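Long-range contacts in acetone carboxylase alpha subunit (Xanthobacter autotrophicus Py2, PDB 5M45), which belongs to the hydantoinase B/oxoprolinase family and is the alpha subunit of a larger enzyme assembly, carrying a manganese site and a pocket occupied by 3,6,9,12,15-pentaoxaheptadecan-1-ol: residues Phe92-Asn96 and His111-Gly116; Tyr95-Asp100 and Ile119-Ile123; Gly99-Thr104 and Met369-Gly373. All blocks are in the same frame, centred on the assembly; numbering follows the deposited sequence.

Contact 1 of 3, residues Phe92-Asn96 and His111-Gly116; sequences FTLYN and HVGTMG. With AE4 (3,6,9,12,15-pentaoxaheptadecan-1-ol), chain P.
The ring of Tyr95 is swung to the side of its own backbone N, with CG anti to the carbonyl carbon (chi1 -60°), and this carries the phenol to the helix that begins at His111. Met115 leaves the helix with the same first torsion and then bends at chi3, which turns its methyl back toward the strand. The phenol OH donates to the backbone carbonyl of the helix's first turn, Tyr95 OH lying 2.8 Å from Val112 O. That carbonyl oxygen sits at the ring edge, in the ring plane, and its C=O...donor angle is 116°. Within the helix the same oxygen receives only a weak, 3.4 Å bond from Gly116 N, so the phenol supplies the shorter of these two bonds. Met115 CB packs 3.3 Å from Tyr95 OH, its side chain crossing that of the tyrosine at about a right angle. The layout is that of a helix laid on an antiparallel sheet, with 9.0 Å between the axes of the short segments, strand 92-95 and helix 111-116, and 52° between their directions. Two residues earlier in the strand, Thr93 OG1 rests 3.6 Å from Val112 CG2, while the same hydroxyl is hydrogen-bonded to Thr104 OG1 on the adjacent strand. Gly116 presents its bare CA obliquely to the tyrosine ring, 3.6 Å from Tyr95 CE2, and its C also lies near AE4 O19. This terminal hydroxyl of AE4 makes a weak bond of 3.4 Å from O19 to Gly113 O.

Contact 2 of 3, residues Tyr95-Asp100 and Ile119-Ile123; sequences YNAAGD and IKYMI. With AE4 (3,6,9,12,15-pentaoxaheptadecan-1-ol), chain P.
Tyr95 offers one face of its ring to Ile119, whose CD1 stands 3.9 Å above the ring plane, displaced toward the rim, in a CH-pi contact. Asn96 opens a type I beta turn that ends at Gly99, and its OD1 receives Asp100 N at 3.2 Å, from above the carbonyl plane, together with a weak bond from Ala98 N. Asn96 OD1 thus ties the turn together, and the carbonyls of Ala97 and Ala98 meet the helix. Ala97 O and Ala98 O both lie against the methyl end of Ile123, with Ala98 O 3.7 Å from Ile123 CD1. Gly99 follows with positive phi (80°) and brings its CA to 3.8 Å from Ile119 CG2; with no side chain on this CA, Ile119 and Lys120 can come close. Its carbonyl, Gly99 O, is buried with no polar partner in the model and has the methylene Lys120 CE for a neighbour at 3.4 Å. Asp100 starts away from the helix, but its carboxylate turns back to form a salt bridge, Asp100 OD1 to Lys120 NZ, at 3.0 Å. The ammonium comes from above the carboxylate plane, reached by a lysine chain extended beyond CG. Tyr41 OH also hydrogen-bonds to Asp100 OD2, and Tyr376 OH to Asp100 OD1. Lys120 NZ additionally donates to AE4 O19 at 2.9 Å. The arrangement is a type I turn with a G1 bulge, joining two strands of a hairpin and packed on helix 111-124, whose Lys120 lines the AE4 pocket.

Contact 3 of 3, residues Gly99-Thr104 and Met369-Gly373; sequences GDSLLT and MINDG
Ser101 and Asp372 form the tight end of this contact. The backbone of the strand donates to the carboxylate, Ser101 N to Asp372 OD2 at 2.8 Å, in a nearly straight bond (173°) that meets the oxygen from above the carboxylate plane. Ser101 OG, set between its backbone N and carbonyl carbon (chi1 65°), lies 2.9 Å from Asp372 N. Asn371 is held at both ends of its amide: its ND2 donates to Leu102 O at 3.0 Å, the acceptor lying in the amide plane, and also to Ala267 O, while Asn371 OD1 accepts Gly373 N at 3.0 Å. These bonds fix the rotation of the amide. Asp372 OD2 also stands 4.1 Å from Asp100 OD1, a like-charge approach probably eased by Lys120 beside Asp100.

Toward Thr104 the fit is looser. Leu103 CD2 and Met369 CE meet at 4.0 Å, and the backbones are joined through a water that accepts from Thr104 N and donates to Ile370 O. The chain of a different protein in the assembly packs on Ile370 and hydrogen-bonds to Thr104 O. Within this chain, 101-104 is an outermost strand of a seven-stranded antiparallel sheet, and the loop covering it ends in a capping bond, with Asn371 placed just ahead of the turn into helix 373-376.

How the contacts relate
From the N terminus, strand 90-95 turns through 96-100 into strand 101-104, and the chain then enters helix 111-124. Contact 1 closes this short excursion by setting the start of the helix on the first strand. Contact 2 does the same one step later, joining the hairpin turn to the helix's second half; the two share Tyr95 and Asn96 and reach AE4 from neighbouring turns. Contact 3 spans far more sequence, bringing residues 369-373 back to the second strand. It crosses contact 1, since their segments alternate along the chain, and shares Gly99 and Asp100 with contact 2. Together they tie hairpin, helix and distant loop around one sheet edge.

Contact 1 of 3, residues Phe92-Asn96 and His111-Gly116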
loop_
_atom_site.group_PDB
_atom_site.type_symbol
_atom_site.label_atom_id
_atom_site.label_comp_id
_atom_site.label_asym_id
_atom_site.label_seq_id
_atom_site.Cartn_x
_atom_site.Cartn_y
_atom_site.Cartn_z
ATOM N N PHE A 92 4.130 -20.805 -15.641
ATOM C CA PHE A 92 3.443 -20.218 -16.801
ATOM C C PHE A 92 2.306 -21.125 -17.282
ATOM O O PHE A 92 2.476 -22.361 -17.369
ATOM C CB PHE A 92 4.412 -19.969 -17.960
ATOM C CG PHE A 92 5.439 -18.901 -17.659
ATOM C CD1 PHE A 92 5.112 -17.547 -17.776
ATOM C CD2 PHE A 92 6.708 -19.236 -17.216
ATOM C CE1 PHE A 92 6.042 -16.562 -17.474
ATOM C CE2 PHE A 92 7.650 -18.251 -16.932
ATOM C CZ PHE A 92 7.318 -16.919 -17.050
ATOM N N THR A 93 1.167 -20.515 -17.565
ATOM C CA THR A 93 -0.055 -21.226 -17.833
ATOM C C THR A 93 -0.807 -20.607 -19.056
ATOM O O THR A 93 -0.886 -19.358 -19.208
ATOM C CB THR A 93 -0.940 -21.259 -16.572
ATOM O OG1 THR A 93 -0.195 -21.801 -15.456
ATOM C CG2 THR A 93 -2.193 -22.118 -16.820
ATOM N N LEU A 94 -1.353 -21.489 -19.913
ATOM C CA LEU A 94 -2.107 -21.081 -21.118
ATOM C C LEU A 94 -3.619 -21.257 -20.861
ATOM O O LEU A 94 -4.030 -22.329 -20.398
ATOM C CB LEU A 94 -1.646 -21.890 -22.334
ATOM C CG LEU A 94 -2.391 -21.691 -23.667
ATOM C CD1 LEU A 94 -2.323 -20.246 -24.164
ATOM C CD2 LEU A 94 -1.808 -22.652 -24.696
ATOM N N TYR A 95 -4.416 -20.211 -21.110
ATOM C CA TYR A 95 -5.871 -20.209 -20.867
ATOM C C TYR A 95 -6.686 -20.020 -22.158
ATOM O O TYR A 95 -6.231 -19.363 -23.105
ATOM C CB TYR A 95 -6.265 -19.078 -19.870
ATOM C CG TYR A 95 -5.605 -19.216 -18.518
ATOM C CD1 TYR A 95 -4.338 -18.684 -18.287
ATOM C CD2 TYR A 95 -6.245 -19.875 -17.462
ATOM C CE1 TYR A 95 -3.715 -18.813 -17.039
ATOM C CE2 TYR A 95 -5.615 -20.014 -16.229
ATOM C CZ TYR A 95 -4.342 -19.460 -16.029
ATOM O OH TYR A 95 -3.671 -19.621 -14.821
ATOM N N ASN A 96 -7.892 -20.597 -22.190
ATOM C CA ASN A 96 -8.890 -20.271 -23.216
ATOM C C ASN A 96 -9.569 -18.904 -22.894
ATOM O O ASN A 96 -9.295 -18.309 -21.869
ATOM C CB ASN A 96 -9.874 -21.450 -23.432
ATOM C CG ASN A 96 -10.841 -21.675 -22.281
ATOM O OD1 ASN A 96 -11.188 -20.766 -21.517
ATOM N ND2 ASN A 96 -11.325 -22.927 -22.178
ATOM N N HIS A 111 -1.144 -21.549 -8.857
ATOM C CA HIS A 111 -1.508 -20.348 -9.610
ATOM C C HIS A 111 -2.184 -20.602 -10.947
ATOM O O HIS A 111 -2.687 -19.658 -11.574
ATOM C CB HIS A 111 -0.299 -19.404 -9.717
ATOM C CG HIS A 111 0.187 -18.954 -8.379
ATOM N ND1 HIS A 111 -0.483 -18.015 -7.625
ATOM C CD2 HIS A 111 1.224 -19.370 -7.617
ATOM C CE1 HIS A 111 0.138 -17.858 -6.473
ATOM N NE2 HIS A 111 1.183 -18.667 -6.447
ATOM N N VAL A 112 -2.274 -21.859 -11.366
ATOM C CA VAL A 112 -3.160 -22.243 -12.475
ATOM C C VAL A 112 -4.583 -21.736 -12.114
ATOM O O VAL A 112 -5.208 -21.008 -12.901
ATOM C CB VAL A 112 -3.141 -23.769 -12.756
ATOM C CG1 VAL A 112 -4.250 -24.175 -13.701
ATOM C CG2 VAL A 112 -1.787 -24.221 -13.294
ATOM N N GLY A 113 -5.034 -22.056 -10.892
ATOM C CA GLY A 113 -6.334 -21.609 -10.387
ATOM C C GLY A 113 -6.424 -20.137 -10.046
ATOM O O GLY A 113 -7.401 -19.490 -10.411
ATOM N N THR A 114 -5.418 -19.578 -9.346
ATOM C CA THR A 114 -5.474 -18.139 -8.940
ATOM C C THR A 114 -5.484 -17.185 -10.148
ATOM O O THR A 114 -6.272 -16.239 -10.187
ATOM C CB THR A 114 -4.354 -17.718 -7.987
ATOM O OG1 THR A 114 -3.104 -17.786 -8.671
ATOM C CG2 THR A 114 -4.299 -18.606 -6.776
ATOM N N MET A 115 -4.663 -17.437 -11.150
ATOM C CA MET A 115 -4.575 -16.534 -12.341
ATOM C C MET A 115 -5.850 -16.659 -13.210
ATOM O O MET A 115 -6.345 -15.653 -13.748
ATOM C CB MET A 115 -3.306 -16.790 -13.165
ATOM C CG MET A 115 -2.020 -16.359 -12.454
ATOM S SD MET A 115 -0.464 -16.525 -13.403
ATOM C CE MET A 115 -0.347 -18.269 -13.678
ATOM N N GLY A 116 -6.406 -17.872 -13.303
ATOM C CA GLY A 116 -7.700 -18.043 -13.982
ATOM C C GLY A 116 -8.847 -17.316 -13.279
ATOM O O GLY A 116 -9.722 -16.700 -13.937
HETATM C C2 AE4 P . -23.065 -27.733 -9.038
HETATM C C3 AE4 P . -22.968 -26.493 -9.925
HETATM O O4 AE4 P . -22.122 -26.777 -11.044
HETATM C C5 AE4 P . -22.277 -25.907 -12.176
HETATM C C6 AE4 P . -20.964 -25.807 -12.963
HETATM O O7 AE4 P . -20.336 -24.523 -12.828
HETATM C C8 AE4 P . -19.763 -24.317 -11.527
HETATM C C9 AE4 P . -19.198 -22.910 -11.446
HETATM C C11 AE4 P . -16.928 -23.129 -10.673
HETATM O O10 AE4 P . -17.809 -22.948 -11.778
HETATM C C12 AE4 P . -15.891 -24.177 -11.037
HETATM O O13 AE4 P . -14.792 -23.580 -11.727
HETATM C C14 AE4 P . -13.595 -24.332 -11.575
HETATM C C15 AE4 P . -12.509 -23.770 -12.486
HETATM O O16 AE4 P . -12.060 -22.531 -11.938
HETATM C C17 AE4 P . -10.861 -22.621 -11.178
HETATM C C18 AE4 P . -10.428 -21.201 -10.834
HETATM O O19 AE4 P . -10.250 -20.437 -12.049
#

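Contact 2 of 3, residues Tyr95-Asp100 and Ile119-Ile123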
loop_
_atom_site.group_PDB
_atom_site.type_symbol
_atom_site.label_atom_id
_atom_site.label_comp_id
_atom_site.label_asym_id
_atom_site.label_seq_id
_atom_site.Cartn_x
_atom_site.Cartn_y
_atom_site.Cartn_z
ATOM N N TYR A 95 -4.416 -20.211 -21.110
ATOM C CA TYR A 95 -5.871 -20.209 -20.867
ATOM C C TYR A 95 -6.686 -20.020 -22.158
ATOM O O TYR A 95 -6.231 -19.363 -23.105
ATOM C CB TYR A 95 -6.265 -19.078 -19.870
ATOM C CG TYR A 95 -5.605 -19.216 -18.518
ATOM C CD1 TYR A 95 -4.338 -18.684 -18.287
ATOM C CD2 TYR A 95 -6.245 -19.875 -17.462
ATOM C CE1 TYR A 95 -3.715 -18.813 -17.039
ATOM C CE2 TYR A 95 -5.615 -20.014 -16.229
ATOM C CZ TYR A 95 -4.342 -19.460 -16.029
ATOM O OH TYR A 95 -3.671 -19.621 -14.821
ATOM N N ASN A 96 -7.892 -20.597 -22.190
ATOM C CA ASN A 96 -8.890 -20.271 -23.216
ATOM C C ASN A 96 -9.569 -18.904 -22.894
ATOM O O ASN A 96 -9.295 -18.309 -21.869
ATOM C CB ASN A 96 -9.874 -21.450 -23.432
ATOM C CG ASN A 96 -10.841 -21.675 -22.281
ATOM O OD1 ASN A 96 -11.188 -20.766 -21.517
ATOM N ND2 ASN A 96 -11.325 -22.927 -22.178
ATOM N N ALA A 97 -10.408 -18.400 -23.800
ATOM C CA ALA A 97 -11.021 -17.074 -23.664
ATOM C C ALA A 97 -11.835 -16.898 -22.393
ATOM O O ALA A 97 -11.915 -15.782 -21.854
ATOM C CB ALA A 97 -11.857 -16.744 -24.877
ATOM N N ALA A 98 -12.417 -17.988 -21.887
ATOM C CA ALA A 98 -13.216 -17.961 -20.648
ATOM C C ALA A 98 -12.390 -18.009 -19.361
ATOM O O ALA A 98 -12.970 -18.068 -18.266
ATOM C CB ALA A 98 -14.236 -19.102 -20.654
ATOM N N GLY A 99 -11.060 -18.010 -19.466
ATOM C CA GLY A 99 -10.177 -18.108 -18.296
ATOM C C GLY A 99 -9.944 -19.499 -17.698
ATOM O O GLY A 99 -9.427 -19.611 -16.593
ATOM N N ASP A 100 -10.336 -20.558 -18.409
ATOM C CA ASP A 100 -10.024 -21.919 -17.999
ATOM C C ASP A 100 -8.679 -22.395 -18.584
ATOM O O ASP A 100 -8.425 -22.220 -19.764
ATOM C CB ASP A 100 -11.146 -22.853 -18.431
ATOM C CG ASP A 100 -12.465 -22.535 -17.717
ATOM O OD1 ASP A 100 -12.447 -22.617 -16.451
ATOM O OD2 ASP A 100 -13.481 -22.262 -18.384
ATOM N N ILE A 119 -8.563 -13.634 -14.140
ATOM C CA ILE A 119 -9.147 -13.421 -15.469
ATOM C C ILE A 119 -10.704 -13.409 -15.368
ATOM O O ILE A 119 -11.357 -12.522 -15.922
ATOM C CB ILE A 119 -8.674 -14.495 -16.470
ATOM C CG1 ILE A 119 -7.197 -14.310 -16.813
ATOM C CG2 ILE A 119 -9.490 -14.441 -17.767
ATOM C CD1 ILE A 119 -6.499 -15.548 -17.364
ATOM N N LYS A 120 -11.271 -14.359 -14.618
ATOM C CA LYS A 120 -12.725 -14.419 -14.481
ATOM C C LYS A 120 -13.307 -13.180 -13.742
ATOM O O LYS A 120 -14.419 -12.730 -14.060
ATOM C CB LYS A 120 -13.158 -15.742 -13.825
ATOM C CG LYS A 120 -12.884 -16.955 -14.706
ATOM C CD LYS A 120 -12.879 -18.285 -13.948
ATOM C CE LYS A 120 -12.276 -19.387 -14.799
ATOM N NZ LYS A 120 -12.276 -20.703 -14.139
ATOM N N TYR A 121 -12.563 -12.623 -12.778
ATOM C CA TYR A 121 -12.954 -11.361 -12.150
ATOM C C TYR A 121 -13.053 -10.211 -13.200
ATOM O O TYR A 121 -14.003 -9.412 -13.183
ATOM C CB TYR A 121 -11.990 -10.976 -11.010
ATOM C CG TYR A 121 -12.417 -9.750 -10.215
ATOM C CD1 TYR A 121 -13.305 -9.870 -9.144
ATOM C CD2 TYR A 121 -11.966 -8.477 -10.540
ATOM C CE1 TYR A 121 -13.702 -8.759 -8.407
ATOM C CE2 TYR A 121 -12.353 -7.348 -9.799
ATOM C CZ TYR A 121 -13.222 -7.489 -8.743
ATOM O OH TYR A 121 -13.635 -6.413 -8.020
ATOM N N MET A 122 -12.062 -10.112 -14.073
ATOM C CA MET A 122 -12.103 -9.142 -15.192
ATOM C C MET A 122 -13.298 -9.360 -16.107
ATOM O O MET A 122 -13.976 -8.399 -16.521
ATOM C CB MET A 122 -10.775 -9.135 -16.001
ATOM C CG MET A 122 -9.544 -8.677 -15.192
ATOM S SD MET A 122 -8.055 -8.334 -16.159
ATOM C CE MET A 122 -7.353 -9.947 -16.392
ATOM N N ILE A 123 -13.581 -10.609 -16.411
ATOM C CA ILE A 123 -14.743 -10.976 -17.244
ATOM C C ILE A 123 -16.040 -10.492 -16.575
ATOM O O ILE A 123 -16.834 -9.765 -17.170
ATOM C CB ILE A 123 -14.777 -12.502 -17.504
ATOM C CG1 ILE A 123 -13.575 -12.899 -18.362
ATOM C CG2 ILE A 123 -16.092 -12.895 -18.191
ATOM C CD1 ILE A 123 -13.434 -14.379 -18.648
HETATM C C2 AE4 P . -23.065 -27.733 -9.038
HETATM C C3 AE4 P . -22.968 -26.493 -9.925
HETATM O O4 AE4 P . -22.122 -26.777 -11.044
HETATM C C5 AE4 P . -22.277 -25.907 -12.176
HETATM C C6 AE4 P . -20.964 -25.807 -12.963
HETATM O O7 AE4 P . -20.336 -24.523 -12.828
HETATM C C8 AE4 P . -19.763 -24.317 -11.527
HETATM C C9 AE4 P . -19.198 -22.910 -11.446
HETATM C C11 AE4 P . -16.928 -23.129 -10.673
HETATM O O10 AE4 P . -17.809 -22.948 -11.778
HETATM C C12 AE4 P . -15.891 -24.177 -11.037
HETATM O O13 AE4 P . -14.792 -23.580 -11.727
HETATM C C14 AE4 P . -13.595 -24.332 -11.575
HETATM C C15 AE4 P . -12.509 -23.770 -12.486
HETATM O O16 AE4 P . -12.060 -22.531 -11.938
HETATM C C17 AE4 P . -10.861 -22.621 -11.178
HETATM C C18 AE4 P . -10.428 -21.201 -10.834
HETATM O O19 AE4 P . -10.250 -20.437 -12.049
#

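Contact 3 of 3, residues Gly99-Thr104 and Met369-Gly373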
loop_
_atom_site.group_PDB
_atom_site.type_symbol
_atom_site.label_atom_id
_atom_site.label_comp_id
_atom_site.label_asym_id
_atom_site.label_seq_id
_atom_site.Cartn_x
_atom_site.Cartn_y
_atom_site.Cartn_z
ATOM N N GLY A 99 -11.060 -18.010 -19.466
ATOM C CA GLY A 99 -10.177 -18.108 -18.296
ATOM C C GLY A 99 -9.944 -19.499 -17.698
ATOM O O GLY A 99 -9.427 -19.611 -16.593
ATOM N N ASP A 100 -10.336 -20.558 -18.409
ATOM C CA ASP A 100 -10.024 -21.919 -17.999
ATOM C C ASP A 100 -8.679 -22.395 -18.584
ATOM O O ASP A 100 -8.425 -22.220 -19.764
ATOM C CB ASP A 100 -11.146 -22.853 -18.431
ATOM C CG ASP A 100 -12.465 -22.535 -17.717
ATOM O OD1 ASP A 100 -12.447 -22.617 -16.451
ATOM O OD2 ASP A 100 -13.481 -22.262 -18.384
ATOM N N SER A 101 -7.834 -23.005 -17.754
ATOM C CA SER A 101 -6.493 -23.435 -18.188
ATOM C C SER A 101 -6.580 -24.668 -19.066
ATOM O O SER A 101 -7.413 -25.559 -18.802
ATOM C CB SER A 101 -5.572 -23.714 -16.990
ATOM O OG SER A 101 -6.047 -24.812 -16.224
ATOM N N LEU A 102 -5.764 -24.691 -20.120
ATOM C CA LEU A 102 -5.600 -25.837 -21.021
ATOM C C LEU A 102 -4.348 -26.674 -20.698
ATOM O O LEU A 102 -4.382 -27.883 -20.783
ATOM C CB LEU A 102 -5.313 -25.370 -22.459
ATOM C CG LEU A 102 -6.020 -24.618 -23.518
ATOM C CD1 LEU A 102 -6.378 -23.204 -23.162
ATOM C CD2 LEU A 102 -5.086 -24.629 -24.740
ATOM N N LEU A 103 -3.218 -25.997 -20.479
ATOM C CA LEU A 103 -1.896 -26.613 -20.228
ATOM C C LEU A 103 -1.071 -25.689 -19.314
ATOM O O LEU A 103 -1.252 -24.438 -19.308
ATOM C CB LEU A 103 -1.127 -26.786 -21.549
ATOM C CG LEU A 103 -1.710 -27.803 -22.535
ATOM C CD1 LEU A 103 -1.093 -27.754 -23.899
ATOM C CD2 LEU A 103 -1.560 -29.228 -22.022
ATOM N N THR A 104 -0.090 -26.273 -18.629
ATOM C CA THR A 104 0.775 -25.507 -17.721
ATOM C C THR A 104 2.178 -26.094 -17.635
ATOM O O THR A 104 2.362 -27.285 -17.809
ATOM C CB THR A 104 0.114 -25.417 -16.303
ATOM O OG1 THR A 104 0.851 -24.570 -15.438
ATOM C CG2 THR A 104 -0.027 -26.774 -15.678
ATOM N N MET A 369 -4.375 -35.082 -18.230
ATOM C CA MET A 369 -4.258 -33.650 -18.554
ATOM C C MET A 369 -4.223 -32.852 -17.250
ATOM O O MET A 369 -5.110 -33.007 -16.383
ATOM C CB MET A 369 -5.426 -33.168 -19.417
ATOM C CG MET A 369 -5.538 -33.789 -20.813
ATOM S SD MET A 369 -4.152 -33.284 -21.863
ATOM C CE MET A 369 -4.721 -31.685 -22.402
ATOM N N ILE A 370 -3.206 -31.995 -17.111
ATOM C CA ILE A 370 -3.032 -31.149 -15.920
ATOM C C ILE A 370 -3.543 -29.731 -16.302
ATOM O O ILE A 370 -2.820 -28.925 -16.914
ATOM C CB ILE A 370 -1.557 -31.121 -15.492
ATOM C CG1 ILE A 370 -1.007 -32.545 -15.288
ATOM C CG2 ILE A 370 -1.342 -30.239 -14.270
ATOM C CD1 ILE A 370 -1.668 -33.325 -14.203
ATOM N N ASN A 371 -4.808 -29.479 -15.952
ATOM C CA ASN A 371 -5.511 -28.252 -16.266
ATOM C C ASN A 371 -6.781 -28.144 -15.390
ATOM O O ASN A 371 -6.940 -28.944 -14.460
ATOM C CB ASN A 371 -5.781 -28.147 -17.781
ATOM C CG ASN A 371 -6.695 -29.249 -18.324
ATOM O OD1 ASN A 371 -7.519 -29.814 -17.605
ATOM N ND2 ASN A 371 -6.570 -29.538 -19.620
ATOM N N ASP A 372 -7.675 -27.191 -15.681
ATOM C CA ASP A 372 -8.860 -26.953 -14.846
ATOM C C ASP A 372 -9.958 -28.024 -14.916
ATOM O O ASP A 372 -10.899 -27.980 -14.112
ATOM C CB ASP A 372 -9.462 -25.554 -15.148
ATOM C CG ASP A 372 -8.619 -24.427 -14.589
ATOM O OD1 ASP A 372 -7.818 -24.667 -13.622
ATOM O OD2 ASP A 372 -8.685 -23.265 -15.093
ATOM N N GLY A 373 -9.843 -28.988 -15.840
ATOM C CA GLY A 373 -10.838 -30.056 -15.963
ATOM C C GLY A 373 -11.166 -30.766 -14.642
ATOM O O GLY A 373 -12.367 -30.947 -14.296
HETATM O O HOH W 1 -0.346 -29.293 -18.363
#